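Local coordinates for protein TetR/AcrR family transcriptional regulator (Bradyrhizobium diazoefficiens, PDB 6G8G) that probably represses transcription by binding DNA as a TetR-family regulator until a flavonoid inducer such as genistein binds to it, at residues Asp99-Tyr104 with Ser173-Glu178; Gly138-Ile143 with Asp163-Ala168. All coordinates share one frame; numbering follows the deposited sequence.

Interaction 1 (Asp99-Tyr104 with Ser173-Glu178)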
ATOM      1  N   ASP A  99     -16.183  -9.493 -11.475  1.00 65.47           N
ATOM      2  CA  ASP A  99     -17.131  -8.736 -10.651  1.00 66.40           C
ATOM      3  C   ASP A  99     -16.562  -8.489  -9.226  1.00 58.17           C
ATOM      4  O   ASP A  99     -16.673  -7.406  -8.665  1.00 49.27           O
ATOM      5  CB  ASP A  99     -18.478  -9.460 -10.623  1.00 78.94           C
ATOM      6  CG  ASP A  99     -19.533  -8.725  -9.787  1.00105.79           C
ATOM      7  OD1 ASP A  99     -19.601  -7.470  -9.864  1.00133.04           O
ATOM      8  OD2 ASP A  99     -20.280  -9.394  -9.032  1.00113.97           O
ATOM      9  N   PHE A 100     -15.912  -9.494  -8.677  1.00 54.30           N
ATOM     10  CA  PHE A 100     -15.333  -9.359  -7.363  1.00 52.15           C
ATOM     11  C   PHE A 100     -14.239  -8.300  -7.395  1.00 52.13           C
ATOM     12  O   PHE A 100     -14.170  -7.420  -6.540  1.00 47.80           O
ATOM     13  CB  PHE A 100     -14.773 -10.712  -6.920  1.00 52.18           C
ATOM     14  CG  PHE A 100     -14.318 -10.738  -5.490  1.00 53.90           C
ATOM     15  CD1 PHE A 100     -15.204 -11.069  -4.479  1.00 57.09           C
ATOM     16  CD2 PHE A 100     -13.022 -10.423  -5.152  1.00 53.50           C
ATOM     17  CE1 PHE A 100     -14.808 -11.090  -3.157  1.00 56.24           C
ATOM     18  CE2 PHE A 100     -12.616 -10.456  -3.828  1.00 56.51           C
ATOM     19  CZ  PHE A 100     -13.510 -10.780  -2.825  1.00 54.13           C
ATOM     20  N   ALA A 101     -13.385  -8.389  -8.406  1.00 51.67           N
ATOM     21  CA  ALA A 101     -12.351  -7.401  -8.578  1.00 54.79           C
ATOM     22  C   ALA A 101     -12.941  -6.010  -8.654  1.00 53.72           C
ATOM     23  O   ALA A 101     -12.467  -5.104  -7.996  1.00 54.04           O
ATOM     24  CB  ALA A 101     -11.556  -7.694  -9.830  1.00 59.03           C
ATOM     25  N   ARG A 102     -13.974  -5.836  -9.457  1.00 53.66           N
ATOM     26  CA  ARG A 102     -14.541  -4.504  -9.620  1.00 54.30           C
ATOM     27  C   ARG A 102     -14.982  -3.944  -8.288  1.00 53.95           C
ATOM     28  O   ARG A 102     -14.729  -2.805  -8.002  1.00 49.98           O
ATOM     29  CB  ARG A 102     -15.696  -4.523 -10.616  1.00 56.73           C
ATOM     30  CG  ARG A 102     -16.107  -3.142 -11.110  1.00 58.70           C
ATOM     31  CD  ARG A 102     -17.239  -3.189 -12.149  1.00 63.19           C
ATOM     32  NE  ARG A 102     -16.896  -3.888 -13.412  1.00 62.08           N
ATOM     33  CZ  ARG A 102     -17.216  -5.150 -13.720  1.00 62.46           C
ATOM     34  NH1 ARG A 102     -17.896  -5.930 -12.882  1.00 64.22           N
ATOM     35  NH2 ARG A 102     -16.847  -5.651 -14.885  1.00 62.64           N
ATOM     36  N   GLN A 103     -15.615  -4.746  -7.445  1.00 65.13           N
ATOM     37  CA  GLN A 103     -16.120  -4.207  -6.171  1.00 65.56           C
ATOM     38  C   GLN A 103     -14.962  -3.922  -5.248  1.00 61.61           C
ATOM     39  O   GLN A 103     -14.977  -2.947  -4.524  1.00 68.61           O
ATOM     40  CB  GLN A 103     -17.138  -5.142  -5.509  1.00 73.05           C
ATOM     41  CG  GLN A 103     -18.448  -5.383  -6.295  1.00 82.35           C
ATOM     42  CD  GLN A 103     -18.983  -4.160  -7.019  1.00 88.50           C
ATOM     43  OE1 GLN A 103     -19.181  -4.189  -8.252  1.00102.30           O
ATOM     44  NE2 GLN A 103     -19.200  -3.074  -6.283  1.00 88.47           N
ATOM     45  N   TYR A 104     -13.928  -4.752  -5.319  1.00 58.39           N
ATOM     46  CA  TYR A 104     -12.709  -4.576  -4.510  1.00 52.31           C
ATOM     47  C   TYR A 104     -12.015  -3.256  -4.792  1.00 51.41           C
ATOM     48  O   TYR A 104     -11.666  -2.523  -3.881  1.00 57.63           O
ATOM     49  CB  TYR A 104     -11.754  -5.703  -4.831  1.00 51.94           C
ATOM     50  CG  TYR A 104     -10.473  -5.689  -4.096  1.00 48.54           C
ATOM     51  CD1 TYR A 104     -10.450  -5.701  -2.718  1.00 52.97           C
ATOM     52  CD2 TYR A 104      -9.290  -5.699  -4.764  1.00 49.21           C
ATOM     53  CE1 TYR A 104      -9.259  -5.714  -2.021  1.00 52.02           C
ATOM     54  CE2 TYR A 104      -8.077  -5.700  -4.088  1.00 54.23           C
ATOM     55  CZ  TYR A 104      -8.064  -5.725  -2.716  1.00 55.53           C
ATOM     56  OH  TYR A 104      -6.866  -5.678  -2.049  1.00 51.95           O
ATOM     57  N   SER A 173      -3.332  -8.844  -5.205  1.00 50.52           N
ATOM     58  CA  SER A 173      -2.123  -8.078  -5.512  1.00 50.26           C
ATOM     59  C   SER A 173      -2.022  -7.713  -7.001  1.00 46.00           C
ATOM     60  O   SER A 173      -1.645  -6.610  -7.315  1.00 41.10           O
ATOM     61  CB  SER A 173      -0.892  -8.835  -5.098  1.00 51.73           C
ATOM     62  OG  SER A 173      -0.991  -9.100  -3.713  1.00 55.14           O
ATOM     63  N   LEU A 174      -2.407  -8.611  -7.898  1.00 44.01           N
ATOM     64  CA  LEU A 174      -2.335  -8.302  -9.310  1.00 47.08           C
ATOM     65  C   LEU A 174      -3.279  -7.189  -9.719  1.00 49.88           C
ATOM     66  O   LEU A 174      -2.905  -6.273 -10.419  1.00 57.78           O
ATOM     67  CB  LEU A 174      -2.642  -9.517 -10.147  1.00 46.81           C
ATOM     68  CG  LEU A 174      -1.522 -10.533 -10.064  1.00 49.81           C
ATOM     69  CD1 LEU A 174      -1.985 -11.867 -10.601  1.00 48.98           C
ATOM     70  CD2 LEU A 174      -0.304 -10.033 -10.836  1.00 53.88           C
ATOM     71  N   VAL A 175      -4.504  -7.278  -9.261  1.00 55.21           N
ATOM     72  CA  VAL A 175      -5.574  -6.401  -9.678  1.00 53.96           C
ATOM     73  C   VAL A 175      -5.373  -5.038  -9.058  1.00 52.46           C
ATOM     74  O   VAL A 175      -5.644  -4.003  -9.657  1.00 47.64           O
ATOM     75  CB  VAL A 175      -6.894  -7.046  -9.241  1.00 56.26           C
ATOM     76  CG1 VAL A 175      -7.880  -6.027  -8.723  1.00 63.31           C
ATOM     77  CG2 VAL A 175      -7.485  -7.805 -10.400  1.00 58.75           C
ATOM     78  N   ARG A 176      -4.925  -5.059  -7.818  1.00 51.42           N
ATOM     79  CA  ARG A 176      -4.682  -3.841  -7.055  1.00 52.81           C
ATOM     80  C   ARG A 176      -3.463  -3.148  -7.614  1.00 52.54           C
ATOM     81  O   ARG A 176      -3.431  -1.955  -7.753  1.00 59.52           O
ATOM     82  CB  ARG A 176      -4.428  -4.267  -5.600  1.00 53.35           C
ATOM     83  CG  ARG A 176      -4.201  -3.170  -4.614  1.00 50.80           C
ATOM     84  CD  ARG A 176      -4.217  -3.733  -3.216  1.00 49.56           C
ATOM     85  NE  ARG A 176      -3.025  -4.508  -2.933  1.00 51.16           N
ATOM     86  CZ  ARG A 176      -3.004  -5.768  -2.520  1.00 47.95           C
ATOM     87  NH1 ARG A 176      -4.119  -6.444  -2.342  1.00 55.27           N
ATOM     88  NH2 ARG A 176      -1.856  -6.355  -2.276  1.00 47.95           N
ATOM     89  N   GLY A 177      -2.447  -3.942  -7.908  1.00 53.85           N
ATOM     90  CA  GLY A 177      -1.170  -3.474  -8.382  1.00 53.66           C
ATOM     91  C   GLY A 177      -0.654  -2.278  -7.639  1.00 54.23           C
ATOM     92  O   GLY A 177      -0.352  -2.326  -6.458  1.00 57.43           O
ATOM     93  N   GLU A 178      -0.645  -1.190  -8.370  1.00 57.46           N
ATOM     94  CA  GLU A 178       0.040   0.012  -8.027  1.00 58.77           C
ATOM     95  C   GLU A 178      -0.960   1.094  -7.606  1.00 59.66           C
ATOM     96  O   GLU A 178      -0.562   2.203  -7.272  1.00 56.09           O
ATOM     97  CB  GLU A 178       0.658   0.488  -9.317  1.00 64.81           C
ATOM     98  CG  GLU A 178       2.098   0.855  -9.283  1.00 72.52           C
ATOM     99  CD  GLU A 178       2.473   1.590 -10.572  1.00 75.73           C
ATOM    100  OE1 GLU A 178       1.633   1.690 -11.525  1.00 58.85           O
ATOM    101  OE2 GLU A 178       3.627   2.075 -10.600  1.00 87.33           O
TER

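Interaction 2 (Gly138-Ile143 with Asp163-Ala168)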
ATOM      1  N   GLY A 138     -10.766  -6.777   7.970  1.00 57.67           N
ATOM      2  CA  GLY A 138     -10.935  -6.151   6.645  1.00 58.09           C
ATOM      3  C   GLY A 138     -10.167  -6.879   5.538  1.00 57.11           C
ATOM      4  O   GLY A 138     -10.628  -7.857   4.979  1.00 58.51           O
ATOM      5  N   PRO A 139      -8.956  -6.438   5.259  1.00 55.36           N
ATOM      6  CA  PRO A 139      -8.113  -7.022   4.243  1.00 53.16           C
ATOM      7  C   PRO A 139      -8.041  -8.542   4.289  1.00 56.76           C
ATOM      8  O   PRO A 139      -8.228  -9.199   3.263  1.00 62.58           O
ATOM      9  CB  PRO A 139      -6.750  -6.430   4.568  1.00 56.08           C
ATOM     10  CG  PRO A 139      -7.047  -5.113   5.143  1.00 58.09           C
ATOM     11  CD  PRO A 139      -8.330  -5.270   5.903  1.00 60.20           C
ATOM     12  N   GLU A 140      -7.744  -9.118   5.452  1.00 54.94           N
ATOM     13  CA  GLU A 140      -7.613 -10.570   5.498  1.00 53.67           C
ATOM     14  C   GLU A 140      -8.961 -11.213   5.261  1.00 50.55           C
ATOM     15  O   GLU A 140      -9.048 -12.288   4.702  1.00 46.67           O
ATOM     16  CB  GLU A 140      -6.990 -11.056   6.800  1.00 57.98           C
ATOM     17  CG  GLU A 140      -6.471 -12.471   6.669  1.00 64.28           C
ATOM     18  CD  GLU A 140      -5.641 -12.943   7.845  1.00 73.88           C
ATOM     19  OE1 GLU A 140      -4.377 -13.020   7.712  1.00 83.21           O
ATOM     20  OE2 GLU A 140      -6.256 -13.262   8.882  1.00 73.24           O
ATOM     21  N   ALA A 141     -10.021 -10.557   5.689  1.00 48.35           N
ATOM     22  CA  ALA A 141     -11.359 -11.107   5.470  1.00 50.39           C
ATOM     23  C   ALA A 141     -11.679 -11.194   3.997  1.00 50.65           C
ATOM     24  O   ALA A 141     -12.261 -12.181   3.530  1.00 54.72           O
ATOM     25  CB  ALA A 141     -12.405 -10.265   6.172  1.00 49.69           C
ATOM     26  N   THR A 142     -11.306 -10.160   3.269  1.00 49.28           N
ATOM     27  CA  THR A 142     -11.462 -10.172   1.834  1.00 53.84           C
ATOM     28  C   THR A 142     -10.715 -11.337   1.204  1.00 53.09           C
ATOM     29  O   THR A 142     -11.233 -12.047   0.343  1.00 51.39           O
ATOM     30  CB  THR A 142     -10.939  -8.869   1.223  1.00 54.30           C
ATOM     31  OG1 THR A 142     -11.712  -7.781   1.726  1.00 57.67           O
ATOM     32  CG2 THR A 142     -11.067  -8.897  -0.279  1.00 58.76           C
ATOM     33  N   ILE A 143      -9.485 -11.544   1.626  1.00 52.94           N
ATOM     34  CA  ILE A 143      -8.748 -12.691   1.118  1.00 54.18           C
ATOM     35  C   ILE A 143      -9.497 -14.013   1.378  1.00 52.69           C
ATOM     36  O   ILE A 143      -9.636 -14.822   0.475  1.00 54.43           O
ATOM     37  CB  ILE A 143      -7.351 -12.748   1.746  1.00 57.66           C
ATOM     38  CG1 ILE A 143      -6.477 -11.615   1.216  1.00 56.63           C
ATOM     39  CG2 ILE A 143      -6.672 -14.086   1.479  1.00 56.78           C
ATOM     40  CD1 ILE A 143      -5.163 -11.453   1.976  1.00 56.27           C
ATOM     41  N   ASP A 163      -2.466 -23.539  -2.603  1.00 78.02           N
ATOM     42  CA  ASP A 163      -3.123 -22.910  -1.427  1.00 73.84           C
ATOM     43  C   ASP A 163      -4.073 -21.776  -1.832  1.00 67.10           C
ATOM     44  O   ASP A 163      -3.675 -20.835  -2.524  1.00 73.29           O
ATOM     45  CB  ASP A 163      -2.076 -22.395  -0.410  1.00 75.94           C
ATOM     46  CG  ASP A 163      -2.692 -21.550   0.725  1.00 82.16           C
ATOM     47  OD1 ASP A 163      -3.809 -21.865   1.205  1.00 89.59           O
ATOM     48  OD2 ASP A 163      -2.032 -20.582   1.161  1.00 81.27           O
ATOM     49  N   PRO A 164      -5.328 -21.865  -1.411  1.00 64.49           N
ATOM     50  CA  PRO A 164      -6.339 -20.901  -1.822  1.00 68.34           C
ATOM     51  C   PRO A 164      -6.141 -19.481  -1.286  1.00 68.16           C
ATOM     52  O   PRO A 164      -6.435 -18.519  -1.991  1.00 71.16           O
ATOM     53  CB  PRO A 164      -7.633 -21.501  -1.279  1.00 70.16           C
ATOM     54  CG  PRO A 164      -7.207 -22.445  -0.210  1.00 70.16           C
ATOM     55  CD  PRO A 164      -5.922 -23.002  -0.708  1.00 68.55           C
HETATM   56  N   MSE A 165      -5.594 -19.341  -0.092  1.00 68.28           N
HETATM   57  CA  MSE A 165      -5.304 -18.001   0.430  1.00 65.45           C
HETATM   58  C   MSE A 165      -4.162 -17.363  -0.326  1.00 63.58           C
HETATM   59  O   MSE A 165      -4.227 -16.200  -0.690  1.00 59.63           O
HETATM   60  CB  MSE A 165      -5.038 -18.093   1.918  1.00 65.08           C
HETATM   61  CG  MSE A 165      -6.394 -18.306   2.569  1.00 71.55           C
HETATM   62 SE   MSE A 165      -6.326 -17.888   4.493  1.00 89.61          SE
HETATM   63  CE  MSE A 165      -5.846 -15.989   4.503  1.00 89.40           C
ATOM     64  N   GLU A 166      -3.110 -18.127  -0.567  1.00 61.22           N
ATOM     65  CA  GLU A 166      -2.022 -17.654  -1.351  1.00 60.70           C
ATOM     66  C   GLU A 166      -2.568 -17.182  -2.683  1.00 54.59           C
ATOM     67  O   GLU A 166      -2.227 -16.110  -3.144  1.00 54.18           O
ATOM     68  CB  GLU A 166      -0.974 -18.769  -1.505  1.00 67.74           C
ATOM     69  CG  GLU A 166       0.284 -18.395  -2.295  1.00 75.33           C
ATOM     70  CD  GLU A 166       1.409 -19.421  -2.195  1.00 86.33           C
ATOM     71  OE1 GLU A 166       1.233 -20.583  -2.668  1.00 91.24           O
ATOM     72  OE2 GLU A 166       2.463 -19.045  -1.618  1.00 84.45           O
ATOM     73  N   ALA A 167      -3.425 -17.978  -3.303  1.00 54.71           N
ATOM     74  CA  ALA A 167      -3.919 -17.632  -4.642  1.00 54.79           C
ATOM     75  C   ALA A 167      -4.815 -16.425  -4.595  1.00 52.83           C
ATOM     76  O   ALA A 167      -4.778 -15.587  -5.474  1.00 51.01           O
ATOM     77  CB  ALA A 167      -4.655 -18.788  -5.262  1.00 55.03           C
ATOM     78  N   ALA A 168      -5.623 -16.331  -3.564  1.00 53.09           N
ATOM     79  CA  ALA A 168      -6.492 -15.180  -3.423  1.00 53.86           C
ATOM     80  C   ALA A 168      -5.640 -13.936  -3.302  1.00 54.69           C
ATOM     81  O   ALA A 168      -5.895 -12.919  -3.938  1.00 56.91           O
ATOM     82  CB  ALA A 168      -7.385 -15.340  -2.205  1.00 55.04           C
TER

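Interaction 1 (Asp99-Tyr104 with Ser173-Glu178)
Tyr104 on helix 93-109 meets Val175 and Arg176 near the C-terminal end of helix 164-176. The ring of Tyr104 crosses the gap because its CG stands anti to the backbone N (chi1 -180°). Its hydroxyl then reaches the guanidinium of Arg176. Arg176 NH1 donates to Tyr104 OH at 2.9 Å, with the oxygen near the guanidinium plane and an N-H...O angle of 151°. Ring and guanidinium planes are turned 71° apart, so the two groups do not stack. A bend at chi3 turns the arginine end toward the hydroxyl. The CA of Ser173 lies over one face of the guanidinium, toward its rim.

Val175 provides the apolar half of the contact. Val175 CG1 approaches the edge of the tyrosine ring, 4.2 Å from Tyr104 CD2. Val175 CG2 lies 4.1 Å from Ala101 CB, one helical turn before the tyrosine. Replacing Arg176 with an alanine is likely to leave Tyr104 OH without this donor and to open a gap beside the bound genistein.

Arg176 NH2 also makes a weak hydrogen bond to Gly177 O of the second subunit, so the same guanidinium touches the dimer interface. Gly177, with positive phi, is the first residue past the end of the helix. Tyr104 also packs edge-to-face on Phe108, a residue of the genistein pocket, and the side chain of Arg176 is about 4 Å from the ligand. This is a buried helix-helix contact beside the inducer pocket, in the all-helical C-terminal ligand-binding domain of a TetR-family regulator.

Interaction 2 (Gly138-Ile143 with Asp163-Ala168)
Ile143 and Met165, with Ala168, join two consecutive helices of the C-terminal regulatory domain, 139-155 and 164-176. The short helical segments cross steeply, with 111° between their N-to-C directions and 10.3 Å between their axes. Ile143 buries the most surface here. Its CG2 is anti to the backbone N and faces the other helix. This methyl lies between two methyls of that helix: Met165 CE is 3.7 Å from Ile143 CG2, and Ala168 CB is 4.0 Å from it on the other side. Ala168 CB also lies 3.5 Å from Ile143 O. With a small alanine at this point, the CA atoms of Ile143 and Ala168 come within 5.6 Å.

Met165 is modelled as selenomethionine. A bend at chi3 (62°) carries its CE toward Ile143, and the two side chains cross at about a right angle. The same methyl, Met165 CE, lies 4.2 Å from Glu140 CG, so only the aliphatic part of the glutamate is used. No hydrogen bond joins the two segments.

Both segments are helix starts. Gly138 holds the N-cap position of helix 139-155, directly after helix 128-137, and Pro139 follows it. Asp163 is the N-cap of helix 164-176, followed by Pro164. Its carboxylate accepts weak bonds from the backbone N atoms of Met165 and Glu166, one to each oxygen. This cap is typical of a helix N-terminus, where the first amides lack partners in the preceding turn.

Ile143 also packs on Asn169 and Leu172, further along helix 164-176, and on Glu178 of the second subunit. Pro139 touches Leu181 of that subunit. The side chain of Met165 is about 4 Å from a bound NHE (2-[N-cyclohexylamino]ethane sulfonic acid), probably from the crystallisation liquor.

Both interactions use helix 164-176, at its two ends. Interaction 2 packs helix 139-155 against the N-terminal end, and interaction 1 packs helix 93-109 near the C-terminal end. Interaction 1 is buried and mixes apolar packing with an arginine-tyrosine hydrogen bond beside genistein. Interaction 2 is partly buried and rests mainly on apolar side chains, with no hydrogen bond between the segments. Their centres are 12 Å apart. They touch through Thr142, where Thr142 CG2 lies 4.0 Å from Phe100 CZ, so helices 93-109 and 139-155 also meet directly. Both contacts reach the second subunit. Along the chain, interaction 2 is nested inside interaction 1.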